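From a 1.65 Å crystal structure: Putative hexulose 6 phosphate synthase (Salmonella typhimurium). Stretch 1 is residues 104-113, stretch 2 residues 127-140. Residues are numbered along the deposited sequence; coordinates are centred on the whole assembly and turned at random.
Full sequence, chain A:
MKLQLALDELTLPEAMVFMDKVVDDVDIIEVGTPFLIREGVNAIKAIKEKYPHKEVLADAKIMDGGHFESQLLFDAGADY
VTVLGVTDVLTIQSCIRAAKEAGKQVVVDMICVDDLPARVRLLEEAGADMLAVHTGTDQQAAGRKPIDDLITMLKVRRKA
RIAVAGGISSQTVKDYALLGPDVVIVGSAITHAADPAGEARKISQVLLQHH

Stretch 1, residues 104-113: KQVVVDMICV
Stretch 2, residues 127-140: GADMLAVHTGTDQQ

What polar contacts tie the stretches together? Three backbone hydrogen bonds form a parallel ladder: Val-108 N to Met-130 O (2.9 Å), Ala-132 N to Val-108 O (2.8 Å) and Met-110 N to Ala-132 O (2.8 Å). A side-chain bond joins them, His-134 ND1 donating to Asp-109 OD1 at 2.8 Å, the carboxylate oxygen lying at the ring edge near its plane. Asp-109 (chi1 t, chi2 158°) also accepts from its own stretch, just past the strand, Ile-111 N to Asp-109 OD2 at 2.9 Å, which helps fix the carboxylate before His-134 (chi1 t, chi2 -169°).

How do the backbones run? Strands 105-109 and 130-134 are extended and parallel, their axes 33° apart and 4.6 Å at closest approach. Val-108 pairs with Leu-131 (CA to CA 4.7 Å) and Asp-109 with Ala-132 (CA to CA 4.8 Å). Beyond the first strand, Met-110 to Val-113 makes a type II turn, with Cys-112 at phi/psi 67/13; beyond the second, Gly-136 occupies the N-cap position just before the helix that starts at Thr-137.

Which side chains pack across the pairing? On one face Val-108 (t) sets CB 3.7 Å from Leu-131 CD2 (chi1 m, chi2 t). On the other, Ala-132 CB lies 3.8 Å from Val-107 CG1; Val-107 (t) also places CG2 3.7 Å from SD of the all-t Met-130. Farther along, Ile-111 (t, t) brings CD1 to 3.8 Å from Gly-136 CA, and an ideal CB on the glycine would clash with that methyl at 2.9 Å.

Where does water complete the seam? Water 1 donates to Gln-105 OE1 (2.9 Å) and Asp-129 OD2 (2.8 Å). Water 2 donates to Val-106 O (2.9 Å) and accepts from Asp-129 N (2.7 Å), bridging the backbones just before the ladder begins.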

ATOM      1  N   LYS A 104     -10.149 -16.322   8.104  0.50  6.15           N
ATOM      2  CA  LYS A 104      -9.813 -16.022   6.719  0.50  5.55           C
ATOM      3  C   LYS A 104      -8.306 -16.147   6.463  0.50  7.83           C
ATOM      4  O   LYS A 104      -7.609 -16.855   7.185  0.50  1.57           O
ATOM      5  CB  LYS A 104     -10.369 -14.653   6.330  0.50  6.80           C
ATOM      6  CG  LYS A 104     -11.874 -14.564   6.571  0.50  7.36           C
ATOM      7  CD  LYS A 104     -12.466 -13.253   6.102  0.50  8.61           C
ATOM      8  CE  LYS A 104     -13.974 -13.221   6.319  0.50  9.22           C
ATOM      9  NZ  LYS A 104     -14.559 -11.891   5.977  0.50  5.18           N
ATOM     10  N   GLN A 105      -7.800 -15.476   5.436  1.00 16.20           N
ATOM     11  CA  GLN A 105      -6.446 -15.766   4.970  1.00 14.29           C
ATOM     12  C   GLN A 105      -5.656 -14.546   4.512  1.00 13.69           C
ATOM     13  O   GLN A 105      -6.164 -13.689   3.790  1.00 13.80           O
ATOM     14  CB  GLN A 105      -6.492 -16.798   3.837  1.00 13.88           C
ATOM     15  CG  GLN A 105      -5.135 -17.121   3.217  1.00 17.01           C
ATOM     16  CD  GLN A 105      -4.316 -18.078   4.061  1.00 17.97           C
ATOM     17  OE1 GLN A 105      -4.822 -19.096   4.533  1.00 22.25           O
ATOM     18  NE2 GLN A 105      -3.042 -17.756   4.253  1.00 15.04           N
ATOM     19  N   VAL A 106      -4.401 -14.493   4.936  1.00 13.44           N
ATOM     20  CA  VAL A 106      -3.463 -13.481   4.477  1.00 11.75           C
ATOM     21  C   VAL A 106      -2.580 -14.037   3.357  1.00 12.41           C
ATOM     22  O   VAL A 106      -2.106 -15.172   3.424  1.00 11.17           O
ATOM     23  CB  VAL A 106      -2.573 -12.985   5.632  1.00 14.05           C
ATOM     24  CG1 VAL A 106      -1.312 -12.299   5.093  1.00 13.93           C
ATOM     25  CG2 VAL A 106      -3.360 -12.055   6.552  1.00 11.23           C
ATOM     26  N   VAL A 107      -2.383 -13.233   2.321  1.00 16.04           N
ATOM     27  CA  VAL A 107      -1.471 -13.577   1.242  1.00 13.69           C
ATOM     28  C   VAL A 107      -0.294 -12.609   1.281  1.00 16.05           C
ATOM     29  O   VAL A 107      -0.483 -11.394   1.212  1.00 15.58           O
ATOM     30  CB  VAL A 107      -2.159 -13.461  -0.130  1.00 12.73           C
ATOM     31  CG1 VAL A 107      -1.143 -13.657  -1.242  1.00 15.22           C
ATOM     32  CG2 VAL A 107      -3.297 -14.472  -0.244  1.00 16.74           C
ATOM     33  N   VAL A 108       0.919 -13.135   1.414  1.00 12.66           N
ATOM     34  CA  VAL A 108       2.095 -12.274   1.443  1.00 11.86           C
ATOM     35  C   VAL A 108       2.587 -12.050   0.019  1.00 14.64           C
ATOM     36  O   VAL A 108       3.046 -12.981  -0.641  1.00 14.70           O
ATOM     37  CB  VAL A 108       3.232 -12.870   2.291  1.00 11.85           C
ATOM     38  CG1 VAL A 108       4.375 -11.867   2.417  1.00 11.95           C
ATOM     39  CG2 VAL A 108       2.724 -13.266   3.664  1.00 12.24           C
ATOM     40  N   ASP A 109       2.464 -10.814  -0.458  1.00 14.59           N
ATOM     41  CA  ASP A 109       2.885 -10.462  -1.810  1.00 15.55           C
ATOM     42  C   ASP A 109       4.370 -10.147  -1.809  1.00 14.31           C
ATOM     43  O   ASP A 109       4.810  -9.186  -1.177  1.00 14.60           O
ATOM     44  CB  ASP A 109       2.081  -9.265  -2.320  1.00 18.40           C
ATOM     45  CG  ASP A 109       2.414  -8.898  -3.757  1.00 21.06           C
ATOM     46  OD1 ASP A 109       1.570  -8.256  -4.411  1.00 25.70           O
ATOM     47  OD2 ASP A 109       3.509  -9.239  -4.241  1.00 18.66           O
ATOM     48  N   MET A 110       5.136 -10.957  -2.532  1.00 14.45           N
ATOM     49  CA  MET A 110       6.591 -10.897  -2.484  1.00 15.52           C
ATOM     50  C   MET A 110       7.186  -9.945  -3.511  1.00 12.99           C
ATOM     51  O   MET A 110       8.368 -10.037  -3.832  1.00 15.21           O
ATOM     52  CB  MET A 110       7.169 -12.298  -2.692  1.00 14.42           C
ATOM     53  CG  MET A 110       6.644 -13.312  -1.702  1.00 10.80           C
ATOM     54  SD  MET A 110       7.209 -12.952  -0.035  1.00 18.83           S
ATOM     55  CE  MET A 110       8.944 -13.339  -0.199  1.00 17.31           C
ATOM     56  N   ILE A 111       6.372  -9.032  -4.024  1.00 14.88           N
ATOM     57  CA  ILE A 111       6.862  -8.069  -5.002  1.00 15.93           C
ATOM     58  C   ILE A 111       8.059  -7.282  -4.451  1.00 13.72           C
ATOM     59  O   ILE A 111       8.047  -6.837  -3.304  1.00 15.87           O
ATOM     60  CB  ILE A 111       5.739  -7.114  -5.474  1.00 16.39           C
ATOM     61  CG1 ILE A 111       6.265  -6.139  -6.532  1.00 14.20           C
ATOM     62  CG2 ILE A 111       5.127  -6.362  -4.295  1.00 15.10           C
ATOM     63  CD1 ILE A 111       5.214  -5.169  -7.028  1.00 15.69           C
ATOM     64  N   CYS A 112       9.100  -7.152  -5.269  1.00 13.30           N
ATOM     65  CA  CYS A 112      10.296  -6.378  -4.915  1.00 17.08           C
ATOM     66  C   CYS A 112      11.142  -6.946  -3.780  1.00 19.10           C
ATOM     67  O   CYS A 112      12.007  -6.254  -3.257  1.00 21.72           O
ATOM     68  CB  CYS A 112       9.926  -4.933  -4.590  1.00 15.13           C
ATOM     69  SG  CYS A 112       9.484  -3.974  -6.031  1.00 19.25           S
ATOM     70  N   VAL A 113      10.895  -8.189  -3.383  1.00 20.49           N
ATOM     71  CA  VAL A 113      11.734  -8.813  -2.366  1.00 21.95           C
ATOM     72  C   VAL A 113      13.102  -9.140  -2.968  1.00 26.56           C
ATOM     73  O   VAL A 113      13.197  -9.844  -3.973  1.00 24.63           O
ATOM     74  CB  VAL A 113      11.078 -10.078  -1.779  1.00 20.84           C
ATOM     75  CG1 VAL A 113      12.100 -10.909  -1.016  1.00 20.53           C
ATOM     76  CG2 VAL A 113       9.914  -9.695  -0.878  1.00 17.37           C
ATOM     77  N   GLY A 127       5.092 -17.832  10.391  1.00 18.49           N
ATOM     78  CA  GLY A 127       3.701 -18.245  10.337  1.00 19.27           C
ATOM     79  C   GLY A 127       3.000 -18.038   9.005  1.00 18.31           C
ATOM     80  O   GLY A 127       1.845 -18.435   8.843  1.00 20.69           O
ATOM     81  N   ALA A 128       3.684 -17.411   8.052  1.00 16.52           N
ATOM     82  CA  ALA A 128       3.073 -17.129   6.756  1.00 14.29           C
ATOM     83  C   ALA A 128       2.741 -18.414   6.006  1.00 19.58           C
ATOM     84  O   ALA A 128       3.585 -19.296   5.845  1.00 19.10           O
ATOM     85  CB  ALA A 128       3.961 -16.220   5.917  1.00 14.36           C
ATOM     86  N   ASP A 129       1.503 -18.480   5.527  1.00 21.81           N
ATOM     87  CA  ASP A 129       0.874 -19.704   5.063  1.00 26.65           C
ATOM     88  C   ASP A 129       0.680 -19.688   3.551  1.00 25.49           C
ATOM     89  O   ASP A 129       0.506 -20.733   2.925  1.00 21.00           O
ATOM     90  CB  ASP A 129      -0.500 -19.812   5.733  1.00 28.56           C
ATOM     91  CG  ASP A 129      -0.872 -21.229   6.073  1.00 34.22           C
ATOM     92  OD1 ASP A 129      -0.426 -22.148   5.357  1.00 47.67           O
ATOM     93  OD2 ASP A 129      -1.611 -21.423   7.060  1.00 37.45           O
ATOM     94  N   MET A 130       0.691 -18.493   2.974  1.00 17.09           N
ATOM     95  CA  MET A 130       0.418 -18.324   1.554  1.00 19.03           C
ATOM     96  C   MET A 130       1.220 -17.157   1.009  1.00 17.07           C
ATOM     97  O   MET A 130       1.132 -16.041   1.525  1.00 18.39           O
ATOM     98  CB  MET A 130      -1.072 -18.078   1.335  1.00 17.66           C
ATOM     99  CG  MET A 130      -1.491 -17.968  -0.120  1.00 15.64           C
ATOM    100  SD  MET A 130      -3.270 -18.204  -0.300  1.00 21.06           S
ATOM    101  CE  MET A 130      -3.450 -18.042  -2.076  1.00 16.74           C
ATOM    102  N   LEU A 131       1.996 -17.417  -0.036  1.00 15.89           N
ATOM    103  CA  LEU A 131       2.900 -16.419  -0.590  1.00 16.26           C
ATOM    104  C   LEU A 131       2.639 -16.270  -2.078  1.00 13.90           C
ATOM    105  O   LEU A 131       2.370 -17.249  -2.771  1.00 16.93           O
ATOM    106  CB  LEU A 131       4.358 -16.834  -0.370  1.00 15.56           C
ATOM    107  CG  LEU A 131       4.741 -17.358   1.018  1.00 15.53           C
ATOM    108  CD1 LEU A 131       6.137 -17.980   0.999  1.00 16.75           C
ATOM    109  CD2 LEU A 131       4.638 -16.256   2.076  1.00 15.11           C
ATOM    110  N   ALA A 132       2.732 -15.043  -2.567  1.00 11.91           N
ATOM    111  CA  ALA A 132       2.515 -14.775  -3.977  1.00 13.16           C
ATOM    112  C   ALA A 132       3.779 -14.183  -4.557  1.00 13.66           C
ATOM    113  O   ALA A 132       4.235 -13.137  -4.098  1.00 14.22           O
ATOM    114  CB  ALA A 132       1.356 -13.804  -4.158  1.00 13.92           C
ATOM    115  N   VAL A 133       4.360 -14.844  -5.549  1.00 14.41           N
ATOM    116  CA  VAL A 133       5.440 -14.211  -6.285  1.00 14.01           C
ATOM    117  C   VAL A 133       4.770 -13.260  -7.262  1.00 15.83           C
ATOM    118  O   VAL A 133       3.741 -13.587  -7.852  1.00 13.83           O
ATOM    119  CB  VAL A 133       6.361 -15.220  -7.022  1.00 18.49           C
ATOM    120  CG1 VAL A 133       6.205 -16.619  -6.444  1.00 19.20           C
ATOM    121  CG2 VAL A 133       6.099 -15.210  -8.514  1.00 20.71           C
ATOM    122  N   HIS A 134       5.338 -12.071  -7.408  1.00 16.23           N
ATOM    123  CA  HIS A 134       4.667 -11.010  -8.136  1.00 14.54           C
ATOM    124  C   HIS A 134       5.648 -10.044  -8.785  1.00 16.23           C
ATOM    125  O   HIS A 134       6.386  -9.339  -8.103  1.00 14.92           O
ATOM    126  CB  HIS A 134       3.740 -10.248  -7.185  1.00 16.54           C
ATOM    127  CG  HIS A 134       2.814  -9.298  -7.873  1.00 17.88           C
ATOM    128  ND1 HIS A 134       2.069  -8.362  -7.189  1.00 19.49           N
ATOM    129  CD2 HIS A 134       2.515  -9.133  -9.184  1.00 16.67           C
ATOM    130  CE1 HIS A 134       1.343  -7.668  -8.048  1.00 19.99           C
ATOM    131  NE2 HIS A 134       1.598  -8.114  -9.265  1.00 17.13           N
ATOM    132  N   THR A 135       5.654 -10.033 -10.110  1.00 13.44           N
ATOM    133  CA  THR A 135       6.318  -8.980 -10.856  1.00 13.81           C
ATOM    134  C   THR A 135       5.255  -7.932 -11.153  1.00 15.04           C
ATOM    135  O   THR A 135       4.279  -8.212 -11.850  1.00 15.14           O
ATOM    136  CB  THR A 135       6.921  -9.523 -12.161  1.00 13.27           C
ATOM    137  OG1 THR A 135       7.946 -10.471 -11.846  1.00 17.10           O
ATOM    138  CG2 THR A 135       7.516  -8.398 -12.996  1.00 14.31           C
ATOM    139  N   GLY A 136       5.433  -6.735 -10.603  1.00 13.55           N
ATOM    140  CA  GLY A 136       4.421  -5.697 -10.686  1.00 14.98           C
ATOM    141  C   GLY A 136       4.199  -5.189 -12.094  1.00 16.07           C
ATOM    142  O   GLY A 136       5.006  -5.447 -12.987  1.00 14.44           O
ATOM    143  N   THR A 137       3.105  -4.459 -12.293  1.00 16.82           N
ATOM    144  CA  THR A 137       2.761  -3.951 -13.615  1.00 14.67           C
ATOM    145  C   THR A 137       3.796  -2.950 -14.137  1.00 16.49           C
ATOM    146  O   THR A 137       4.076  -2.915 -15.332  1.00 15.56           O
ATOM    147  CB  THR A 137       1.345  -3.339 -13.653  1.00 21.45           C
ATOM    148  OG1 THR A 137       1.243  -2.298 -12.674  1.00 20.62           O
ATOM    149  CG2 THR A 137       0.284  -4.407 -13.373  1.00 22.15           C
ATOM    150  N   ASP A 138       4.366  -2.136 -13.250  1.00 17.58           N
ATOM    151  CA  ASP A 138       5.430  -1.219 -13.658  1.00 15.56           C
ATOM    152  C   ASP A 138       6.661  -2.005 -14.112  1.00 17.45           C
ATOM    153  O   ASP A 138       7.311  -1.665 -15.106  1.00 14.33           O
ATOM    154  CB  ASP A 138       5.803  -0.260 -12.521  1.00 18.98           C
ATOM    155  CG  ASP A 138       4.662   0.658 -12.131  1.00 20.93           C
ATOM    156  OD1 ASP A 138       3.749   0.870 -12.953  1.00 22.98           O
ATOM    157  OD2 ASP A 138       4.676   1.174 -10.997  1.00 21.15           O
ATOM    158  N   GLN A 139       6.986  -3.064 -13.380  1.00 11.42           N
ATOM    159  CA  GLN A 139       8.098  -3.922 -13.768  1.00 13.96           C
ATOM    160  C   GLN A 139       7.827  -4.640 -15.090  1.00 12.92           C
ATOM    161  O   GLN A 139       8.720  -4.766 -15.925  1.00 15.95           O
ATOM    162  CB  GLN A 139       8.432  -4.916 -12.653  1.00 13.29           C
ATOM    163  CG  GLN A 139       9.055  -4.265 -11.433  1.00 11.00           C
ATOM    164  CD  GLN A 139       9.221  -5.231 -10.276  1.00 17.57           C
ATOM    165  OE1 GLN A 139       8.373  -6.090 -10.044  1.00 13.79           O
ATOM    166  NE2 GLN A 139      10.323  -5.094  -9.545  1.00 17.76           N
ATOM    167  N   GLN A 140       6.596  -5.105 -15.281  1.00 15.37           N
ATOM    168  CA  GLN A 140       6.212  -5.741 -16.542  1.00 16.45           C
ATOM    169  C   GLN A 140       6.398  -4.794 -17.722  1.00 17.27           C
ATOM    170  O   GLN A 140       6.803  -5.211 -18.805  1.00 17.92           O
ATOM    171  CB  GLN A 140       4.757  -6.198 -16.501  1.00 16.80           C
ATOM    172  CG  GLN A 140       4.436  -7.198 -15.410  1.00 14.74           C
ATOM    173  CD  GLN A 140       2.946  -7.353 -15.217  1.00 19.51           C
ATOM    174  OE1 GLN A 140       2.182  -7.320 -16.179  1.00 18.95           O
ATOM    175  NE2 GLN A 140       2.521  -7.508 -13.969  1.00 17.10           N
TER
HETATM  176  O   HOH W   1      -4.311 -20.773   6.817  1.00 36.99           O
HETATM  177  O   HOH W   2       0.258 -16.123   4.855  1.00 21.18           O
HETATM  178  O   HOH W   3       7.973 -11.693  -6.302  1.00 17.44           O
HETATM  179  O   HOH W   4       9.072  -8.088  -8.022  1.00 18.85           O